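Local coordinates for protein transcriptional regulator, PadR family (Bacillus cereus, PDB 4ESB) that probably binds DNA through a winged helix-turn-helix fold and acts as a dimeric PadR-family regulator of transcription, at residues Q83-E86 and F87-S90; M93-T96 and T97-L101. All coordinates share one frame; numbering follows the deposited sequence.

How the interactions relate
Both contacts lie on the long C-terminal helix 78-101 and follow one another along it, their centres about 16 Å apart. Interaction 1, nearer the body of the chain, is mainly a surface contact: Leu84 is its buried residue, set against helix 10-20, while Glu85, Glu86 and Gln89 are exposed. Interaction 2 lies farther out, its centre about 22 Å from the centre of the chain, yet half of its touching residues are buried, because the second subunit packs on them. Charge marks the first, with a long Glu85-Lys88 salt bridge; the second has no charged side chain and relies on valines, hydroxyls and asparagine amides. A hydroxyl bonded back to a carbonyl four residues earlier recurs in both, in Ser90 and Thr97.

Interaction 1. Residues Q83-E86 and F87-S90; sequences QLEE and FKQS
Lys88 reaches back across Leu84 and beside Glu85 on the long C-terminal helix 78-101 of this winged helix-turn-helix protein, in i to i+4 and i to i+3 pairings. Its CG is anti to the carbonyl carbon (chi1 -69°) and the rest of the chain is fully extended, which carries the methylenes back over the preceding turn until CE rests 3.7 Å from Leu84 CG. Beside the leucine, Glu85 approaches the end of the same chain, and its bend at chi2 (-48°) turns the carboxylate toward the ammonium group; OE2 stops 3.8 Å from Lys88 NZ, a long salt bridge that is probably weak at this exposed position. Leu84 and Lys88 also touch Tyr16 of helix 10-20, which places this flank against that helix. Phe87 points elsewhere: its ring meets Leu84 only loosely, with CD2 4.5 Å from Leu84 CD1, and packs on Val9 and on Met5 of the second subunit. One turn on, the hydroxyl of Ser90 bends back to the helix backbone, and it also has a weak hydrogen bond with Gln4 NE2 of the second subunit. Glu86 O accepts two bonds from one residue, from Ser90 N at 2.9 Å and, from above the carbonyl plane, from Ser90 OG at 2.8 Å.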
loop_
_atom_site.group_PDB
_atom_site.type_symbol
_atom_site.label_atom_id
_atom_site.label_comp_id
_atom_site.label_asym_id
_atom_site.label_seq_id
_atom_site.Cartn_x
_atom_site.Cartn_y
_atom_site.Cartn_z
ATOM N N GLN A 83 11.792 -12.225 -2.668
ATOM C CA GLN A 83 10.553 -11.468 -2.744
ATOM C C GLN A 83 10.466 -10.449 -1.612
ATOM O O GLN A 83 9.890 -9.376 -1.776
ATOM C CB GLN A 83 9.358 -12.422 -2.697
ATOM C CG GLN A 83 8.021 -11.773 -3.025
ATOM C CD GLN A 83 6.941 -12.794 -3.333
ATOM O OE1 GLN A 83 7.184 -13.774 -4.039
ATOM N NE2 GLN A 83 5.742 -12.573 -2.799
ATOM N N LEU A 84 11.047 -10.789 -0.466
ATOM C CA LEU A 84 11.112 -9.860 0.655
ATOM C C LEU A 84 11.923 -8.628 0.271
ATOM O O LEU A 84 11.570 -7.506 0.634
ATOM C CB LEU A 84 11.722 -10.536 1.885
ATOM C CG LEU A 84 12.030 -9.619 3.072
ATOM C CD1 LEU A 84 10.766 -8.928 3.575
ATOM C CD2 LEU A 84 12.692 -10.403 4.192
ATOM N N GLU A 85 13.007 -8.835 -0.471
ATOM C CA GLU A 85 13.842 -7.724 -0.916
ATOM C C GLU A 85 13.081 -6.850 -1.907
ATOM O O GLU A 85 13.180 -5.625 -1.868
ATOM C CB GLU A 85 15.141 -8.233 -1.549
ATOM C CG GLU A 85 16.070 -8.944 -0.575
ATOM C CD GLU A 85 16.278 -8.161 0.708
ATOM O OE1 GLU A 85 16.881 -7.067 0.645
ATOM O OE2 GLU A 85 15.834 -8.634 1.778
ATOM N N GLU A 86 12.324 -7.485 -2.796
ATOM C CA GLU A 86 11.466 -6.752 -3.720
ATOM C C GLU A 86 10.476 -5.885 -2.946
ATOM O O GLU A 86 10.256 -4.725 -3.292
ATOM C CB GLU A 86 10.709 -7.718 -4.633
ATOM C CG GLU A 86 11.599 -8.503 -5.581
ATOM C CD GLU A 86 10.855 -9.626 -6.278
ATOM O OE1 GLU A 86 9.616 -9.703 -6.126
ATOM O OE2 GLU A 86 11.506 -10.430 -6.978
ATOM N N PHE A 87 9.884 -6.447 -1.895
ATOM C CA PHE A 87 8.916 -5.713 -1.082
ATOM C C PHE A 87 9.554 -4.517 -0.381
ATOM O O PHE A 87 8.979 -3.429 -0.350
ATOM C CB PHE A 87 8.267 -6.633 -0.047
ATOM C CG PHE A 87 7.440 -5.903 0.972
ATOM C CD1 PHE A 87 6.192 -5.403 0.637
ATOM C CD2 PHE A 87 7.910 -5.710 2.260
ATOM C CE1 PHE A 87 5.429 -4.727 1.566
ATOM C CE2 PHE A 87 7.150 -5.033 3.197
ATOM C CZ PHE A 87 5.907 -4.541 2.849
ATOM N N LYS A 88 10.739 -4.720 0.187
ATOM C CA LYS A 88 11.442 -3.646 0.882
ATOM C C LYS A 88 11.753 -2.493 -0.060
ATOM O O LYS A 88 11.672 -1.328 0.328
ATOM C CB LYS A 88 12.735 -4.166 1.512
ATOM C CG LYS A 88 12.497 -5.107 2.678
ATOM C CD LYS A 88 13.799 -5.610 3.286
ATOM C CE LYS A 88 13.527 -6.527 4.474
ATOM N NZ LYS A 88 14.765 -7.111 5.065
ATOM N N GLN A 89 12.104 -2.819 -1.299
ATOM C CA GLN A 89 12.438 -1.801 -2.283
ATOM C C GLN A 89 11.190 -1.048 -2.713
ATOM O O GLN A 89 11.162 0.181 -2.691
ATOM C CB GLN A 89 13.123 -2.436 -3.492
ATOM C CG GLN A 89 14.585 -2.749 -3.245
ATOM C CD GLN A 89 15.137 -3.770 -4.217
ATOM O OE1 GLN A 89 14.584 -3.979 -5.298
ATOM N NE2 GLN A 89 16.229 -4.422 -3.832
ATOM N N SER A 90 10.156 -1.789 -3.100
ATOM C CA SER A 90 8.893 -1.179 -3.492
ATOM C C SER A 90 8.353 -0.306 -2.364
ATOM O O SER A 90 7.928 0.824 -2.600
ATOM C CB SER A 90 7.857 -2.248 -3.848
ATOM O OG SER A 90 8.382 -3.201 -4.755
#

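Interaction 2. Residues M93-T96 and T97-L101; sequences MVST and TVNNL
Val94 lies alongside Val98 one turn further on, the two side chains pointing the same way and their CG2 methyls 4.0 Å apart. This i to i+4 pair forms part of a face of helix 78-101 that is buried against the second subunit, where Val94 packs on Val9 and Val98 on Trp91 of that subunit. Thr97 sits on the neighbouring flank. With OG1 anti to its carbonyl carbon (chi1 -64°), its hydroxyl reaches back to Met93 O at 2.9 Å from 43° above the carbonyl plane, while Thr97 N bonds the same oxygen much closer to that plane. Ser95 OG lies 3.4 Å from Asn99 ND2. Across the dimer, Ser95 OG has a weak hydrogen bond to Asn99 ND2 of the second subunit, Asn99 ND2 one to Ser95 OG of that subunit, and Asn99 OD1 accepts from its Trp91 NE1. On the exposed side Thr96 and Asn100 run side by side, and the methyl CG2 of Thr96 lies 3.6 Å from Asn100 ND2. The Thr97 hydroxyl is thus satisfied within its own helix despite its burial, whereas Asn99 bonds the second subunit, firmly through OD1 and weakly through ND2, so the polar chemistry here is partly that of the dimer interface.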
loop_
_atom_site.group_PDB
_atom_site.type_symbol
_atom_site.label_atom_id
_atom_site.label_comp_id
_atom_site.label_asym_id
_atom_site.label_seq_id
_atom_site.Cartn_x
_atom_site.Cartn_y
_atom_site.Cartn_z
ATOM N N MET A 93 10.032 3.030 -1.741
ATOM C CA MET A 93 9.757 3.888 -2.882
ATOM C C MET A 93 8.397 4.558 -2.707
ATOM O O MET A 93 8.289 5.784 -2.702
ATOM C CB MET A 93 9.764 3.042 -4.154
ATOM C CG MET A 93 10.172 3.778 -5.414
ATOM S SD MET A 93 10.524 2.639 -6.771
ATOM C CE MET A 93 11.938 1.748 -6.116
ATOM N N VAL A 94 7.362 3.738 -2.561
ATOM C CA VAL A 94 5.997 4.227 -2.395
ATOM C C VAL A 94 5.840 5.053 -1.118
ATOM O O VAL A 94 5.173 6.087 -1.118
ATOM C CB VAL A 94 4.987 3.060 -2.371
ATOM C CG1 VAL A 94 5.257 2.137 -1.189
ATOM C CG2 VAL A 94 3.563 3.585 -2.324
ATOM N N SER A 95 6.453 4.593 -0.034
ATOM C CA SER A 95 6.396 5.302 1.237
ATOM C C SER A 95 6.919 6.723 1.065
ATOM O O SER A 95 6.266 7.690 1.457
ATOM C CB SER A 95 7.219 4.560 2.292
ATOM O OG SER A 95 7.354 5.324 3.479
ATOM N N THR A 96 8.101 6.838 0.472
ATOM C CA THR A 96 8.722 8.135 0.228
ATOM C C THR A 96 7.848 9.001 -0.673
ATOM O O THR A 96 7.631 10.180 -0.399
ATOM C CB THR A 96 10.106 7.963 -0.428
ATOM O OG1 THR A 96 11.041 7.480 0.545
ATOM C CG2 THR A 96 10.612 9.284 -0.999
ATOM N N THR A 97 7.346 8.401 -1.747
ATOM C CA THR A 97 6.538 9.118 -2.730
ATOM C C THR A 97 5.250 9.673 -2.121
ATOM O O THR A 97 4.944 10.857 -2.266
ATOM C CB THR A 97 6.188 8.203 -3.921
ATOM O OG1 THR A 97 7.389 7.838 -4.614
ATOM C CG2 THR A 97 5.247 8.900 -4.889
ATOM N N VAL A 98 4.495 8.816 -1.443
ATOM C CA VAL A 98 3.222 9.222 -0.854
ATOM C C VAL A 98 3.413 10.193 0.315
ATOM O O VAL A 98 2.695 11.186 0.430
ATOM C CB VAL A 98 2.408 7.999 -0.374
ATOM C CG1 VAL A 98 1.203 8.442 0.452
ATOM C CG2 VAL A 98 1.959 7.161 -1.560
ATOM N N ASN A 99 4.380 9.906 1.181
ATOM C CA ASN A 99 4.616 10.744 2.354
ATOM C C ASN A 99 5.084 12.152 2.001
ATOM O O ASN A 99 4.706 13.114 2.666
ATOM C CB ASN A 99 5.620 10.085 3.305
ATOM C CG ASN A 99 4.969 9.073 4.227
ATOM O OD1 ASN A 99 3.793 9.197 4.569
ATOM N ND2 ASN A 99 5.733 8.068 4.640
ATOM N N ASN A 100 5.910 12.279 0.968
ATOM C CA ASN A 100 6.342 13.598 0.518
ATOM C C ASN A 100 5.171 14.384 -0.057
ATOM O O ASN A 100 5.045 15.588 0.169
ATOM C CB ASN A 100 7.450 13.489 -0.531
ATOM C CG ASN A 100 8.786 13.092 0.066
ATOM O OD1 ASN A 100 8.963 13.098 1.285
ATOM N ND2 ASN A 100 9.740 12.759 -0.796
ATOM N N LEU A 101 4.312 13.691 -0.798
ATOM C CA LEU A 101 3.171 14.327 -1.443
ATOM C C LEU A 101 2.175 14.893 -0.433
ATOM O O LEU A 101 1.749 16.041 -0.548
ATOM C CB LEU A 101 2.451 13.330 -2.352
ATOM C CG LEU A 101 1.248 13.911 -3.097
ATOM C CD1 LEU A 101 1.684 15.058 -3.994
ATOM C CD2 LEU A 101 0.541 12.834 -3.905
#